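Local structure of thin, isoform D (Drosophila melanogaster, 6D69) at residues N57-A62 with Q70-N75; G90-L95 with I108-N113; T134-F139 with N160-V165. The protein probably acts as a zinc-binding ubiquitin-protein ligase, of which this chain is the carboxy-terminal part, a beta-propeller built from NHL repeats. One frame throughout, in Å; residues are numbered along the deposited sequence.

Contact 1 of 3, residues N57-A62 with Q70-N75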
loop_
_atom_site.group_PDB
_atom_site.type_symbol
_atom_site.label_atom_id
_atom_site.label_comp_id
_atom_site.label_asym_id
_atom_site.label_seq_id
_atom_site.Cartn_x
_atom_site.Cartn_y
_atom_site.Cartn_z
ATOM N N ASN A 57 7.383 -10.575 8.999
ATOM C CA ASN A 57 6.086 -9.980 9.246
ATOM C C ASN A 57 6.190 -8.708 10.089
ATOM O O ASN A 57 5.345 -8.434 10.947
ATOM C CB ASN A 57 5.181 -11.001 9.911
ATOM C CG ASN A 57 4.601 -11.996 8.923
ATOM O OD1 ASN A 57 4.413 -11.695 7.747
ATOM N ND2 ASN A 57 4.287 -13.171 9.402
ATOM N N SER A 58 7.208 -7.894 9.843
ATOM C CA SER A 58 7.236 -6.650 10.588
ATOM C C SER A 58 6.242 -5.648 9.990
ATOM O O SER A 58 5.840 -5.730 8.828
ATOM C CB SER A 58 8.638 -6.075 10.617
ATOM O OG SER A 58 9.183 -5.929 9.316
ATOM N N ILE A 59 5.803 -4.724 10.825
ATOM C CA ILE A 59 4.795 -3.732 10.462
ATOM C C ILE A 59 5.537 -2.444 10.155
ATOM O O ILE A 59 6.148 -1.846 11.050
ATOM C CB ILE A 59 3.785 -3.528 11.599
ATOM C CG1 ILE A 59 3.146 -4.858 11.946
ATOM C CG2 ILE A 59 2.751 -2.473 11.261
ATOM C CD1 ILE A 59 2.113 -4.767 13.102
ATOM N N VAL A 60 5.534 -2.018 8.899
ATOM C CA VAL A 60 6.250 -0.800 8.530
ATOM C C VAL A 60 5.215 0.247 8.101
ATOM O O VAL A 60 4.361 0.002 7.234
ATOM C CB VAL A 60 7.360 -1.071 7.484
ATOM C CG1 VAL A 60 6.868 -1.723 6.317
ATOM C CG2 VAL A 60 8.051 0.221 7.059
ATOM N N VAL A 61 5.258 1.398 8.762
ATOM C CA VAL A 61 4.253 2.440 8.609
ATOM C C VAL A 61 4.892 3.685 8.008
ATOM O O VAL A 61 5.918 4.165 8.505
ATOM C CB VAL A 61 3.600 2.777 9.955
ATOM C CG1 VAL A 61 2.528 3.794 9.738
ATOM C CG2 VAL A 61 3.038 1.517 10.601
ATOM N N ALA A 62 4.280 4.205 6.946
ATOM C CA ALA A 62 4.533 5.560 6.452
ATOM C C ALA A 62 3.772 6.570 7.312
ATOM O O ALA A 62 2.566 6.749 7.163
ATOM C CB ALA A 62 4.115 5.650 4.993
ATOM N N GLN A 70 8.043 4.355 10.584
ATOM C CA GLN A 70 8.245 3.630 11.841
ATOM C C GLN A 70 8.086 2.131 11.615
ATOM O O GLN A 70 7.204 1.695 10.864
ATOM C CB GLN A 70 7.261 4.069 12.910
ATOM C CG GLN A 70 7.294 5.525 13.268
ATOM C CD GLN A 70 6.314 5.825 14.392
ATOM O OE1 GLN A 70 6.501 5.404 15.524
ATOM N NE2 GLN A 70 5.257 6.522 14.074
ATOM N N VAL A 71 8.934 1.336 12.280
ATOM C CA VAL A 71 8.970 -0.108 12.084
ATOM C C VAL A 71 8.685 -0.797 13.404
ATOM O O VAL A 71 9.225 -0.424 14.449
ATOM C CB VAL A 71 10.307 -0.580 11.487
ATOM C CG1 VAL A 71 10.268 -2.076 11.215
ATOM C CG2 VAL A 71 10.566 0.120 10.173
ATOM N N PHE A 72 7.821 -1.803 13.344
ATOM C CA PHE A 72 7.392 -2.586 14.495
ATOM C C PHE A 72 7.537 -4.059 14.160
ATOM O O PHE A 72 7.431 -4.457 12.992
ATOM C CB PHE A 72 5.919 -2.358 14.877
ATOM C CG PHE A 72 5.540 -0.926 15.139
ATOM C CD1 PHE A 72 5.238 -0.063 14.086
ATOM C CD2 PHE A 72 5.392 -0.459 16.425
ATOM C CE1 PHE A 72 4.829 1.241 14.336
ATOM C CE2 PHE A 72 5.012 0.820 16.655
ATOM C CZ PHE A 72 4.734 1.674 15.605
ATOM N N ASP A 73 7.766 -4.875 15.191
ATOM C CA ASP A 73 7.780 -6.310 14.969
ATOM C C ASP A 73 6.345 -6.827 14.822
ATOM O O ASP A 73 5.365 -6.107 15.030
ATOM C CB ASP A 73 8.598 -7.026 16.061
ATOM C CG ASP A 73 7.864 -7.250 17.414
ATOM O OD1 ASP A 73 6.630 -7.109 17.543
ATOM O OD2 ASP A 73 8.561 -7.623 18.392
ATOM N N SER A 74 6.233 -8.097 14.432
ATOM C CA SER A 74 4.942 -8.678 14.072
ATOM C C SER A 74 3.922 -8.660 15.214
ATOM O O SER A 74 2.722 -8.859 14.965
ATOM C CB SER A 74 5.151 -10.126 13.611
ATOM O OG SER A 74 5.238 -11.009 14.739
ATOM N N ASN A 75 4.361 -8.490 16.462
ATOM C CA ASN A 75 3.437 -8.382 17.584
ATOM C C ASN A 75 3.219 -6.969 18.057
ATOM O O ASN A 75 2.556 -6.785 19.088
ATOM C CB ASN A 75 3.918 -9.185 18.786
ATOM C CG ASN A 75 4.076 -10.631 18.486
ATOM O OD1 ASN A 75 3.156 -11.289 18.011
ATOM N ND2 ASN A 75 5.271 -11.138 18.725
#

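Contact 2 of 3, residues G90-L95 with I108-N113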
loop_
_atom_site.group_PDB
_atom_site.type_symbol
_atom_site.label_atom_id
_atom_site.label_comp_id
_atom_site.label_asym_id
_atom_site.label_seq_id
_atom_site.Cartn_x
_atom_site.Cartn_y
_atom_site.Cartn_z
ATOM N N GLY A 90 17.515 11.224 2.619
ATOM C CA GLY A 90 16.930 10.640 3.819
ATOM C C GLY A 90 15.923 11.516 4.537
ATOM O O GLY A 90 15.561 11.228 5.691
ATOM N N GLU A 91 15.493 12.599 3.908
ATOM C CA GLU A 91 14.437 13.457 4.421
ATOM C C GLU A 91 13.233 13.323 3.503
ATOM O O GLU A 91 13.373 13.025 2.315
ATOM C CB GLU A 91 14.903 14.925 4.491
ATOM C CG GLU A 91 16.222 15.114 5.277
ATOM C CD GLU A 91 16.857 16.494 5.162
ATOM O OE1 GLU A 91 16.456 17.301 4.292
ATOM O OE2 GLU A 91 17.783 16.753 5.965
ATOM N N PHE A 92 12.048 13.529 4.049
ATOM C CA PHE A 92 10.834 13.288 3.291
ATOM C C PHE A 92 9.908 14.462 3.487
ATOM O O PHE A 92 9.869 15.051 4.566
ATOM C CB PHE A 92 10.089 11.987 3.726
ATOM C CG PHE A 92 10.972 10.788 3.843
ATOM C CD1 PHE A 92 11.556 10.233 2.722
ATOM C CD2 PHE A 92 11.199 10.203 5.079
ATOM C CE1 PHE A 92 12.382 9.120 2.824
ATOM C CE2 PHE A 92 12.016 9.077 5.191
ATOM C CZ PHE A 92 12.608 8.543 4.066
ATOM N N ASP A 93 9.159 14.808 2.449
ATOM C CA ASP A 93 8.188 15.856 2.682
ATOM C C ASP A 93 6.952 15.163 3.218
ATOM O O ASP A 93 6.865 14.993 4.428
ATOM C CB ASP A 93 7.911 16.718 1.463
ATOM C CG ASP A 93 7.157 17.999 1.848
ATOM O OD1 ASP A 93 6.152 17.865 2.593
ATOM O OD2 ASP A 93 7.603 19.129 1.479
ATOM N N CYS A 94 6.002 14.710 2.421
ATOM C CA CYS A 94 4.791 14.143 3.045
ATOM C C CYS A 94 4.540 12.748 2.454
ATOM O O CYS A 94 3.589 12.502 1.708
ATOM C CB CYS A 94 3.578 15.098 2.921
ATOM S SG CYS A 94 2.276 14.899 4.227
ATOM N N LEU A 95 5.395 11.813 2.861
ATOM C CA LEU A 95 5.451 10.506 2.224
ATOM C C LEU A 95 4.143 9.753 2.387
ATOM O O LEU A 95 3.443 9.887 3.394
ATOM C CB LEU A 95 6.617 9.679 2.798
ATOM C CG LEU A 95 6.774 9.331 4.291
ATOM C CD1 LEU A 95 5.895 8.244 4.614
ATOM C CD2 LEU A 95 8.176 8.839 4.611
ATOM N N ILE A 108 10.647 4.166 -0.292
ATOM C CA ILE A 108 9.713 5.228 0.102
ATOM C C ILE A 108 9.333 6.070 -1.112
ATOM O O ILE A 108 10.204 6.554 -1.853
ATOM C CB ILE A 108 10.300 6.142 1.198
ATOM C CG1 ILE A 108 10.289 5.480 2.569
ATOM C CG2 ILE A 108 9.478 7.389 1.346
ATOM C CD1 ILE A 108 11.361 4.397 2.788
ATOM N N ALA A 109 8.029 6.280 -1.280
ATOM C CA ALA A 109 7.499 7.260 -2.223
ATOM C C ALA A 109 7.446 8.581 -1.463
ATOM O O ALA A 109 6.588 8.793 -0.599
ATOM C CB ALA A 109 6.123 6.848 -2.747
ATOM N N ASP A 110 8.381 9.464 -1.768
ATOM C CA ASP A 110 8.486 10.732 -1.069
ATOM C C ASP A 110 7.610 11.699 -1.852
ATOM O O ASP A 110 8.070 12.425 -2.734
ATOM C CB ASP A 110 9.942 11.165 -0.977
ATOM C CG ASP A 110 10.124 12.359 -0.105
ATOM O OD1 ASP A 110 9.092 12.798 0.459
ATOM O OD2 ASP A 110 11.277 12.850 -0.004
ATOM N N ARG A 111 6.321 11.701 -1.498
ATOM C CA ARG A 111 5.270 12.278 -2.322
ATOM C C ARG A 111 5.561 13.717 -2.741
ATOM O O ARG A 111 5.684 14.014 -3.935
ATOM C CB ARG A 111 3.939 12.200 -1.575
ATOM C CG ARG A 111 2.770 12.666 -2.419
ATOM C CD ARG A 111 1.435 12.277 -1.824
ATOM N NE ARG A 111 1.370 12.522 -0.383
ATOM C CZ ARG A 111 0.383 13.170 0.232
ATOM N NH1 ARG A 111 -0.674 13.625 -0.463
ATOM N NH2 ARG A 111 0.452 13.336 1.562
ATOM N N TYR A 112 5.606 14.642 -1.781
ATOM C CA TYR A 112 5.687 16.065 -2.103
ATOM C C TYR A 112 7.069 16.506 -2.596
ATOM O O TYR A 112 7.226 17.669 -2.977
ATOM C CB TYR A 112 5.288 16.910 -0.882
ATOM C CG TYR A 112 3.814 16.993 -0.584
ATOM C CD1 TYR A 112 2.885 16.371 -1.374
ATOM C CD2 TYR A 112 3.355 17.710 0.515
ATOM C CE1 TYR A 112 1.527 16.464 -1.096
ATOM C CE2 TYR A 112 2.001 17.799 0.807
ATOM C CZ TYR A 112 1.093 17.179 -0.020
ATOM O OH TYR A 112 -0.263 17.253 0.225
ATOM N N ASN A 113 8.064 15.631 -2.607
ATOM C CA ASN A 113 9.317 15.893 -3.304
ATOM C C ASN A 113 9.357 15.211 -4.670
ATOM O O ASN A 113 10.388 15.280 -5.363
ATOM C CB ASN A 113 10.525 15.436 -2.462
ATOM C CG ASN A 113 10.724 16.274 -1.179
ATOM O OD1 ASN A 113 10.391 17.470 -1.119
ATOM N ND2 ASN A 113 11.294 15.638 -0.152
#

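Contact 3 of 3, residues T134-F139 with N160-V165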
loop_
_atom_site.group_PDB
_atom_site.type_symbol
_atom_site.label_atom_id
_atom_site.label_comp_id
_atom_site.label_asym_id
_atom_site.label_seq_id
_atom_site.Cartn_x
_atom_site.Cartn_y
_atom_site.Cartn_z
ATOM N N THR A 134 5.589 14.158 -15.515
ATOM C CA THR A 134 5.178 13.739 -16.878
ATOM C C THR A 134 6.155 12.965 -17.763
ATOM O O THR A 134 5.754 11.985 -18.401
ATOM C CB THR A 134 4.701 14.975 -17.630
ATOM O OG1 THR A 134 3.483 15.371 -17.001
ATOM C CG2 THR A 134 4.381 14.672 -19.120
ATOM N N ALA A 135 7.401 13.408 -17.862
ATOM C CA ALA A 135 8.417 12.657 -18.592
ATOM C C ALA A 135 8.674 11.294 -17.943
ATOM O O ALA A 135 8.345 11.064 -16.780
ATOM C CB ALA A 135 9.722 13.454 -18.630
ATOM N N ASP A 136 9.298 10.387 -18.701
ATOM C CA ASP A 136 9.743 9.106 -18.140
ATOM C C ASP A 136 10.682 9.345 -16.967
ATOM O O ASP A 136 11.607 10.163 -17.048
ATOM C CB ASP A 136 10.445 8.246 -19.195
ATOM C CG ASP A 136 9.471 7.621 -20.190
ATOM O OD1 ASP A 136 8.256 7.888 -20.069
ATOM O OD2 ASP A 136 9.913 6.865 -21.089
ATOM N N GLY A 137 10.432 8.628 -15.870
ATOM C CA GLY A 137 11.210 8.763 -14.653
ATOM C C GLY A 137 10.812 9.919 -13.780
ATOM O O GLY A 137 11.422 10.121 -12.718
ATOM N N LYS A 138 9.803 10.673 -14.190
ATOM C CA LYS A 138 9.347 11.870 -13.510
ATOM C C LYS A 138 7.933 11.622 -13.022
ATOM O O LYS A 138 7.165 10.899 -13.668
ATOM C CB LYS A 138 9.379 13.074 -14.471
ATOM C CG LYS A 138 10.754 13.349 -15.069
ATOM C CD LYS A 138 11.734 13.716 -13.955
ATOM C CE LYS A 138 13.109 14.143 -14.482
ATOM N NZ LYS A 138 14.193 14.235 -13.398
ATOM N N PHE A 139 7.599 12.218 -11.882
ATOM C CA PHE A 139 6.372 11.897 -11.170
ATOM C C PHE A 139 5.614 13.169 -10.874
ATOM O O PHE A 139 6.214 14.223 -10.685
ATOM C CB PHE A 139 6.612 11.163 -9.791
ATOM C CG PHE A 139 7.570 9.984 -9.856
ATOM C CD1 PHE A 139 7.127 8.734 -10.290
ATOM C CD2 PHE A 139 8.907 10.121 -9.450
ATOM C CE1 PHE A 139 7.976 7.641 -10.346
ATOM C CE2 PHE A 139 9.780 9.029 -9.495
ATOM C CZ PHE A 139 9.316 7.786 -9.940
ATOM N N ASN A 160 -0.254 11.554 -12.560
ATOM C CA ASN A 160 -0.020 11.235 -13.958
ATOM C C ASN A 160 -0.811 10.029 -14.418
ATOM O O ASN A 160 -0.630 9.594 -15.559
ATOM C CB ASN A 160 1.463 10.967 -14.216
ATOM C CG ASN A 160 2.303 12.212 -14.095
ATOM O OD1 ASN A 160 1.868 13.282 -14.482
ATOM N ND2 ASN A 160 3.513 12.081 -13.544
ATOM N N HIS A 161 -1.607 9.432 -13.533
ATOM C CA HIS A 161 -2.585 8.409 -13.883
ATOM C C HIS A 161 -1.930 7.189 -14.545
ATOM O O HIS A 161 -2.503 6.555 -15.439
ATOM C CB HIS A 161 -3.698 9.037 -14.747
ATOM C CG HIS A 161 -4.228 10.295 -14.148
ATOM N ND1 HIS A 161 -5.227 10.296 -13.200
ATOM C CD2 HIS A 161 -3.829 11.582 -14.279
ATOM C CE1 HIS A 161 -5.442 11.533 -12.792
ATOM N NE2 HIS A 161 -4.608 12.331 -13.433
ATOM N N ARG A 162 -0.749 6.817 -14.044
ATOM C CA ARG A 162 0.048 5.740 -14.629
ATOM C C ARG A 162 0.867 5.002 -13.568
ATOM O O ARG A 162 1.058 5.466 -12.439
ATOM C CB ARG A 162 1.020 6.285 -15.690
ATOM C CG ARG A 162 2.128 7.180 -15.088
ATOM C CD ARG A 162 2.939 7.847 -16.195
ATOM N NE ARG A 162 3.853 8.852 -15.675
ATOM C CZ ARG A 162 4.790 9.441 -16.409
ATOM N NH1 ARG A 162 4.917 9.141 -17.705
ATOM N NH2 ARG A 162 5.602 10.329 -15.839
ATOM N N VAL A 163 1.399 3.860 -13.982
ATOM C CA VAL A 163 2.354 3.094 -13.194
ATOM C C VAL A 163 3.691 3.107 -13.918
ATOM O O VAL A 163 3.756 2.788 -15.105
ATOM C CB VAL A 163 1.849 1.654 -12.971
ATOM C CG1 VAL A 163 2.787 0.907 -12.096
ATOM C CG2 VAL A 163 0.424 1.641 -12.356
ATOM N N GLN A 164 4.746 3.494 -13.212
ATOM C CA GLN A 164 6.113 3.421 -13.724
ATOM C C GLN A 164 6.904 2.366 -12.964
ATOM O O GLN A 164 6.905 2.356 -11.727
ATOM C CB GLN A 164 6.833 4.765 -13.597
ATOM C CG GLN A 164 6.222 5.946 -14.421
ATOM C CD GLN A 164 7.071 7.217 -14.301
ATOM O OE1 GLN A 164 8.162 7.299 -14.875
ATOM N NE2 GLN A 164 6.575 8.208 -13.547
ATOM N N VAL A 165 7.594 1.494 -13.696
ATOM C CA VAL A 165 8.407 0.452 -13.088
ATOM C C VAL A 165 9.871 0.743 -13.335
ATOM O O VAL A 165 10.265 1.093 -14.451
ATOM C CB VAL A 165 8.021 -0.945 -13.602
ATOM C CG1 VAL A 165 6.516 -1.124 -13.464
ATOM C CG2 VAL A 165 8.408 -1.127 -15.006
#

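Contact 1 of 3, residues N57-A62 with Q70-N75
V60 sets its CG1 between its own N and its carbonyl carbon (chi1 55°), which leaves CG2 trans to N. V71 has CG1 trans to N (chi1 -176°), which leaves CG2 trans to the carbonyl carbon. The two side chains lie side by side, pointing the same way, and V60 CG2 and V71 CG2 meet at 4.0 Å. V60 and V71 form a non-hydrogen-bonded antiparallel pair. The pairs on either side of them, I59 with F72 and V61 with Q70, are hydrogen-bonded. I59 N donates to F72 O (2.7 Å), and F72 N returns a bond to I59 O (2.8 Å). V61 N donates to Q70 O (2.9 Å), and Q70 N donates to V61 O (3.0 Å). I59, V61, Q70 and F72 share one face of the sheet. There the I59 carbonyl O meets the edge of the F72 ring in its plane, 3.6 Å from F72 CD1. V61 CG2 comes obliquely to the same ring, 4.2 Å from F72 CE1. L35 packs on I59 and F72 on this face, and V98 and V100 of strand 97-100 cover V60 on the other. The Q70 amide is held by G43 N and S44 O. Beyond the strands, D73 OD1 accepts from N75 N in an Asx turn. The arrangement is the antiparallel hairpin of the two middle strands in a beta-propeller blade, here in an NHL repeat.

Contact 2 of 3, residues G90-L95 with I108-N113
This contact lies in the second blade along the chain of the NHL beta-propeller. It ties the segment leading into the blade to the turn between its two middle strands. D110 is the central polar residue. Its OD1 accepts from D93 N at 2.8 Å through the syn lone pair. Its OD2 takes N113 ND2 at 2.8 Å, from above the carboxylate plane, and forms a salt bridge with R115. With these partners the buried carboxylate is well satisfied and probably stays charged. F92 packs next to it. The F92 ring crosses I108 at about a right angle, with F92 CE1 3.7 Å from I108 CG2. L95 CD2 touches the same I108 CG2 methyl at 3.8 Å. The D110 carboxylate meets the F92 ring at its edge, and the two planes are nearly perpendicular (84°). C94 CB lies over one face of the Y112 ring. This is a CH-pi contact, with C94 CB 3.9 Å from the ring centroid. R111 bends at chi3 (44°), which turns its guanidinium side-on to C94. Two of its nitrogens then bind one acceptor in the guanidinium plane: R111 NE lies 3.0 Å and R111 NH2 3.2 Å from C94 O.

Contact 3 of 3, residues T134-F139 with N160-V165
A type II beta turn from A135 to K138, closed by K138 N to A135 O at 3.0 Å, presents its backbone to R162 and Q164 of strand 162-165. G137, with positive phi, sits at the third position of the turn. The terminal amide of Q164 uses both its ends on the turn. Its OE1 accepts from G137 N at 2.8 Å, in the carbonyl plane of the amide. Its NE2 donates to K138 O at 2.8 Å, from above that carbonyl's plane. The R162 chain is extended beyond a chi1 of 67° and carries its guanidinium to the turn. R162 NH2 donates to A135 O at 3.0 Å, reaching it from the face opposite K138 N. The bonds of R162 NH1 and NH2 to T134 O, and of NH2 to K138 O, are weak. Q164 CD lies 3.6 Å above one face of the guanidinium, offset toward its rim. D157 forms a salt bridge with R162 NE and accepts from N160 ND2, while N160 OD1 accepts from N140 ND2. The F139 ring leans obliquely on the Q164 amide, with F139 CD1 3.3 Å from Q164 NE2. The third strand of this NHL propeller blade thus holds the entering loop; Q70 and Q117 bond the corresponding loops in the first two blades.

In the fold
The three contacts follow one another along the chain in three successive blades of the propeller. Contacts 1 and 2 have centres about 19 Å apart and touch at the blade interface, where A62 packs on L95. Contacts 2 and 3 have centres about 16 Å apart, with nearest atoms about 7 Å apart. Contacts 1 and 3 lie on opposite sides of the chain's centre, with their centres about 29 Å apart. The repeat sequence relates them. Q70, Q117 and Q164 are equivalent glutamines, and each amide holds the backbone of the loop entering its blade. D110 and D157 likewise correspond, as do N113 and N160. No ligand or active site is identified near these contacts.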